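Local coordinates for glycosyl transferase family 9 (Veillonella parvula, PDB 3TOV), which probably transfers a sugar, such as a heptose, from a nucleotide-activated donor to an acceptor, as a GT-B-fold member of glycosyltransferase family 9, at residues 9-14 with 37-42; 88-93 with 109-114. All blocks are in the same frame, centred on the assembly; numbering follows the deposited sequence.

Contact 1: 9-14 with 37-42; sequences KRIVVT and PHSHIT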
loop_
_atom_site.group_PDB
_atom_site.type_symbol
_atom_site.label_atom_id
_atom_site.label_comp_id
_atom_site.label_asym_id
_atom_site.label_seq_id
_atom_site.Cartn_x
_atom_site.Cartn_y
_atom_site.Cartn_z
ATOM N N LYS A 9 19.427 11.394 17.400
ATOM C CA LYS A 9 18.862 12.664 16.951
ATOM C C LYS A 9 17.324 12.658 16.967
ATOM O O LYS A 9 16.697 11.604 16.893
ATOM C CB LYS A 9 19.365 13.001 15.534
ATOM C CG LYS A 9 20.866 12.898 15.322
ATOM C CD LYS A 9 21.612 13.791 16.285
ATOM C CE LYS A 9 22.857 14.374 15.645
ATOM N NZ LYS A 9 22.495 15.119 14.403
ATOM N N ARG A 10 16.726 13.841 17.064
ATOM C CA ARG A 10 15.288 13.978 16.882
ATOM C C ARG A 10 15.021 14.245 15.421
ATOM O O ARG A 10 15.536 15.210 14.861
ATOM C CB ARG A 10 14.724 15.129 17.708
ATOM C CG ARG A 10 14.744 14.879 19.197
ATOM C CD ARG A 10 13.908 15.902 19.951
ATOM N NE ARG A 10 12.823 15.251 20.680
ATOM C CZ ARG A 10 11.546 15.306 20.321
ATOM N NH1 ARG A 10 11.191 16.001 19.243
ATOM N NH2 ARG A 10 10.629 14.671 21.045
ATOM N N ILE A 11 14.197 13.401 14.813
ATOM C CA ILE A 11 14.001 13.447 13.373
ATOM C C ILE A 11 12.528 13.509 12.994
ATOM O O ILE A 11 11.695 12.822 13.582
ATOM C CB ILE A 11 14.626 12.211 12.720
ATOM C CG1 ILE A 11 16.060 12.025 13.207
ATOM C CG2 ILE A 11 14.610 12.334 11.221
ATOM C CD1 ILE A 11 16.601 10.652 12.936
ATOM N N VAL A 12 12.203 14.338 12.011
ATOM C CA VAL A 12 10.850 14.344 11.474
ATOM C C VAL A 12 10.791 13.851 10.018
ATOM O O VAL A 12 11.619 14.215 9.181
ATOM C CB VAL A 12 10.193 15.728 11.597
ATOM C CG1 VAL A 12 8.902 15.780 10.800
ATOM C CG2 VAL A 12 9.919 16.028 13.036
ATOM N N VAL A 13 9.810 13.006 9.727
ATOM C CA VAL A 13 9.587 12.554 8.367
ATOM C C VAL A 13 8.251 13.103 7.894
ATOM O O VAL A 13 7.239 12.972 8.571
ATOM C CB VAL A 13 9.605 11.019 8.274
ATOM C CG1 VAL A 13 9.509 10.544 6.812
ATOM C CG2 VAL A 13 10.864 10.493 8.925
ATOM N N THR A 14 8.260 13.735 6.733
ATOM C CA THR A 14 7.063 14.332 6.200
ATOM C C THR A 14 6.665 13.609 4.928
ATOM O O THR A 14 7.384 13.656 3.929
ATOM C CB THR A 14 7.307 15.789 5.875
ATOM O OG1 THR A 14 8.281 15.879 4.828
ATOM C CG2 THR A 14 7.843 16.477 7.086
ATOM N N PRO A 37 18.993 3.695 15.969
ATOM C CA PRO A 37 18.398 2.913 17.056
ATOM C C PRO A 37 17.945 3.781 18.216
ATOM O O PRO A 37 16.955 3.466 18.871
ATOM C CB PRO A 37 19.552 2.016 17.506
ATOM C CG PRO A 37 20.389 1.876 16.308
ATOM C CD PRO A 37 20.337 3.208 15.627
ATOM N N HIS A 38 18.664 4.868 18.460
ATOM C CA HIS A 38 18.410 5.683 19.634
ATOM C C HIS A 38 17.680 6.961 19.280
ATOM O O HIS A 38 17.026 7.566 20.127
ATOM C CB HIS A 38 19.722 6.015 20.335
ATOM C CG HIS A 38 20.579 4.818 20.600
ATOM N ND1 HIS A 38 21.825 4.656 20.037
ATOM C CD2 HIS A 38 20.363 3.718 21.361
ATOM C CE1 HIS A 38 22.348 3.515 20.449
ATOM N NE2 HIS A 38 21.479 2.924 21.250
ATOM N N SER A 39 17.795 7.368 18.024
ATOM C CA SER A 39 17.154 8.587 17.558
ATOM C C SER A 39 15.681 8.618 17.942
ATOM O O SER A 39 15.025 7.585 18.016
ATOM C CB SER A 39 17.287 8.699 16.043
ATOM O OG SER A 39 18.618 8.439 15.638
ATOM N N HIS A 40 15.172 9.812 18.205
ATOM C CA HIS A 40 13.741 9.985 18.356
ATOM C C HIS A 40 13.126 10.341 17.007
ATOM O O HIS A 40 13.490 11.341 16.375
ATOM C CB HIS A 40 13.407 11.068 19.380
ATOM C CG HIS A 40 11.941 11.353 19.478
ATOM N ND1 HIS A 40 11.272 12.124 18.551
ATOM C CD2 HIS A 40 11.012 10.942 20.373
ATOM C CE1 HIS A 40 9.995 12.183 18.878
ATOM N NE2 HIS A 40 9.813 11.477 19.981
ATOM N N ILE A 41 12.184 9.522 16.568
ATOM C CA ILE A 41 11.660 9.663 15.224
ATOM C C ILE A 41 10.187 9.981 15.265
ATOM O O ILE A 41 9.442 9.359 16.016
ATOM C CB ILE A 41 11.865 8.380 14.411
ATOM C CG1 ILE A 41 13.362 8.110 14.223
ATOM C CG2 ILE A 41 11.167 8.508 13.083
ATOM C CD1 ILE A 41 13.709 6.722 13.700
ATOM N N THR A 42 9.765 10.948 14.458
ATOM C CA THR A 42 8.351 11.278 14.377
ATOM C C THR A 42 7.869 11.383 12.923
ATOM O O THR A 42 8.548 11.969 12.075
ATOM C CB THR A 42 7.997 12.536 15.220
ATOM O OG1 THR A 42 7.271 13.470 14.419
ATOM C CG2 THR A 42 9.259 13.203 15.772
#
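Strands 10-14 and 40-46 run side by side in the same direction, their short segments here at 19°, and are held first by the backbone. Ile11 uses both of its main-chain polar atoms: its N donates to His40 O at 2.7 Å, nearly along the C=O axis, and its O accepts from Thr42 N at 2.8 Å. Val13 N continues the alternation by donating to Thr42 O, and at the start of the pairing His40 N makes a weak bond to Lys9 O. CA-H...O contacts, such as Arg10 CA to His40 O at 3.2 Å, fill in between.

The most distinctive side-chain feature is a stack. His40 has CG anti to its backbone N (chi1 175°). Arg10, bent at chi3, lays its guanidinium flat on the imidazole, with planes at 17° and centres 3.9 Å apart. NH2 sits over the middle of the ring, 3.4 Å from His40 CE1, and makes no hydrogen bond to it. An alanine in place of Arg10 would remove this flat cover and would probably leave the His40 ring less firmly fixed in rotation.

Looser side-chain contacts lie on both faces. On the face of Arg10 and His40, Val12 CG2 crosses obliquely against Thr42 CG2 at 4.0 Å; on the other, Ile11 CD1 reaches Ser39 CB at 3.7 Å and, more loosely, Ile41 CG1. Ser39 OG is bonded to Leu6 O.

A positive guanidinium lying on the imidazole would be expected to disfavour protonation of His40, though Asp60 and Glu61, which the side chain also touches, may offset this.

Contact 2: 88-93 with 109-114; sequences GKTDIV and IHAPIT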
loop_
_atom_site.group_PDB
_atom_site.type_symbol
_atom_site.label_atom_id
_atom_site.label_comp_id
_atom_site.label_asym_id
_atom_site.label_seq_id
_atom_site.Cartn_x
_atom_site.Cartn_y
_atom_site.Cartn_z
ATOM N N GLY A 88 10.116 19.315 21.017
ATOM C CA GLY A 88 11.562 19.192 21.111
ATOM C C GLY A 88 12.288 19.812 19.937
ATOM O O GLY A 88 11.690 20.050 18.886
ATOM N N LYS A 89 13.581 20.081 20.116
ATOM C CA LYS A 89 14.386 20.690 19.057
ATOM C C LYS A 89 14.812 19.677 17.997
ATOM O O LYS A 89 15.851 19.018 18.107
ATOM C CB LYS A 89 15.588 21.479 19.612
ATOM C CG LYS A 89 16.260 20.900 20.853
ATOM C CD LYS A 89 17.270 21.905 21.431
ATOM C CE LYS A 89 17.838 21.491 22.800
ATOM N NZ LYS A 89 18.746 20.303 22.748
ATOM N N THR A 90 13.979 19.572 16.972
ATOM C CA THR A 90 14.209 18.689 15.835
ATOM C C THR A 90 15.564 18.912 15.150
ATOM O O THR A 90 15.870 20.013 14.707
ATOM C CB THR A 90 13.084 18.875 14.803
ATOM O OG1 THR A 90 11.827 18.488 15.385
ATOM C CG2 THR A 90 13.369 18.053 13.565
ATOM N N ASP A 91 16.364 17.855 15.057
ATOM C CA ASP A 91 17.728 17.952 14.525
ATOM C C ASP A 91 17.754 17.887 12.999
ATOM O O ASP A 91 18.345 18.746 12.333
ATOM C CB ASP A 91 18.594 16.824 15.096
ATOM C CG ASP A 91 18.665 16.854 16.612
ATOM O OD1 ASP A 91 18.847 17.961 17.168
ATOM O OD2 ASP A 91 18.530 15.779 17.246
ATOM N N ILE A 92 17.101 16.855 12.470
ATOM C CA ILE A 92 17.019 16.594 11.042
ATOM C C ILE A 92 15.576 16.467 10.579
ATOM O O ILE A 92 14.786 15.728 11.172
ATOM C CB ILE A 92 17.668 15.245 10.710
ATOM C CG1 ILE A 92 19.145 15.241 11.095
ATOM C CG2 ILE A 92 17.480 14.899 9.237
ATOM C CD1 ILE A 92 19.636 13.878 11.503
ATOM N N VAL A 93 15.237 17.172 9.505
ATOM C CA VAL A 93 13.985 16.916 8.802
ATOM C C VAL A 93 14.221 16.297 7.413
ATOM O O VAL A 93 15.021 16.793 6.621
ATOM C CB VAL A 93 13.127 18.183 8.680
ATOM C CG1 VAL A 93 12.262 18.123 7.420
ATOM C CG2 VAL A 93 12.273 18.351 9.926
ATOM N N ILE A 109 8.999 23.824 9.525
ATOM C CA ILE A 109 9.554 23.241 10.741
ATOM C C ILE A 109 10.891 23.913 11.113
ATOM O O ILE A 109 11.189 24.140 12.288
ATOM C CB ILE A 109 9.712 21.729 10.572
ATOM C CG1 ILE A 109 8.329 21.097 10.363
ATOM C CG2 ILE A 109 10.416 21.122 11.767
ATOM C CD1 ILE A 109 8.348 19.745 9.670
ATOM N N HIS A 110 11.684 24.240 10.099
ATOM C CA HIS A 110 12.908 25.012 10.290
ATOM C C HIS A 110 13.954 24.319 11.131
ATOM O O HIS A 110 14.486 24.910 12.064
ATOM C CB HIS A 110 12.592 26.367 10.908
ATOM C CG HIS A 110 12.599 27.484 9.919
ATOM N ND1 HIS A 110 11.470 27.875 9.230
ATOM C CD2 HIS A 110 13.607 28.276 9.480
ATOM C CE1 HIS A 110 11.781 28.869 8.416
ATOM N NE2 HIS A 110 13.071 29.131 8.546
ATOM N N ALA A 111 14.266 23.073 10.798
ATOM C CA ALA A 111 15.288 22.347 11.541
ATOM C C ALA A 111 16.679 22.697 11.029
ATOM O O ALA A 111 16.856 23.017 9.848
ATOM C CB ALA A 111 15.047 20.842 11.482
ATOM N N PRO A 112 17.673 22.634 11.923
ATOM C CA PRO A 112 19.081 22.883 11.627
ATOM C C PRO A 112 19.450 22.317 10.268
ATOM O O PRO A 112 20.243 22.895 9.522
ATOM C CB PRO A 112 19.793 22.080 12.710
ATOM C CG PRO A 112 18.882 22.147 13.858
ATOM C CD PRO A 112 17.487 22.136 13.295
ATOM N N ILE A 113 18.874 21.170 9.946
ATOM C CA ILE A 113 19.158 20.566 8.668
ATOM C C ILE A 113 17.946 19.861 8.072
ATOM O O ILE A 113 17.361 18.971 8.685
ATOM C CB ILE A 113 20.379 19.635 8.762
ATOM C CG1 ILE A 113 20.200 18.408 7.889
ATOM C CG2 ILE A 113 20.604 19.181 10.192
ATOM C CD1 ILE A 113 21.101 17.329 8.330
ATOM N N THR A 114 17.570 20.310 6.877
ATOM C CA THR A 114 16.514 19.685 6.094
ATOM C C THR A 114 17.124 18.922 4.930
ATOM O O THR A 114 18.053 19.400 4.261
ATOM C CB THR A 114 15.517 20.715 5.514
ATOM O OG1 THR A 114 14.999 21.543 6.564
ATOM C CG2 THR A 114 14.374 20.007 4.825
#
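Aliphatic side chains make much of the contact between 88-93 and 109-114. Val93, with CG1 anti to its backbone N, turns CG2 toward the end of helix 100-109, where it crosses obliquely over Ile109 and touches Ile109 CG2 at 3.8 Å and Ala111 CB at 4.0 Å. Its other branch, CG1, lies alongside Thr114 and meets the methyl CG2 at 3.8 Å. On the opposite face of the sheet Ile92 and Ile113 run side by side, joined through Ile92 CG1 and Ile113 CD1. Ala111 CB also meets Thr90 CG2, so this small methyl packs against both Thr90 and Val93.

Within these segments two backbone bonds are made, and the pairing goes on at Thr115. Val93 N donates to Ile113 O at 2.9 Å, close to straight at 166° and in the carbonyl plane; Ile113 N makes a weak bond to Asp91 O. Two CA-H...O contacts support the parallel pairing, from Ile92 CA to Ile113 O and from Thr114 CA to Val93 O at 3.3 Å. Ahead of the strand, Pro112 lies against the carbonyl oxygens of Thr90 and Asp91, with CD 3.0 Å from Thr90 O. The carboxylate of Asp91 is engaged elsewhere, through OD2 with Arg10 N.

Strand 92-95, helix 100-109 and strand 113-116 form a beta-alpha-beta unit, the repeating element of the Rossmann-like domains that make up a GT-B glycosyltransferase.

Both contacts belong to one parallel sheet of strand order 3-2-1-4-5-6, and strands 10-14 and 92-95 are neighbours in it, so contact 1 and contact 2 lie on either side of that junction with centres about 10 Å apart. They touch directly through Val12 N and Ile92 O, which are probably hydrogen-bonded. Contact 1 is the more buried and is knit by a regular run of backbone bonds, with a polar stack at its partly exposed end. Contact 2, toward the 128-129 edge and partly exposed, has only two backbone bonds between its segments and relies there on aliphatic contacts where a helix hands over to its strand.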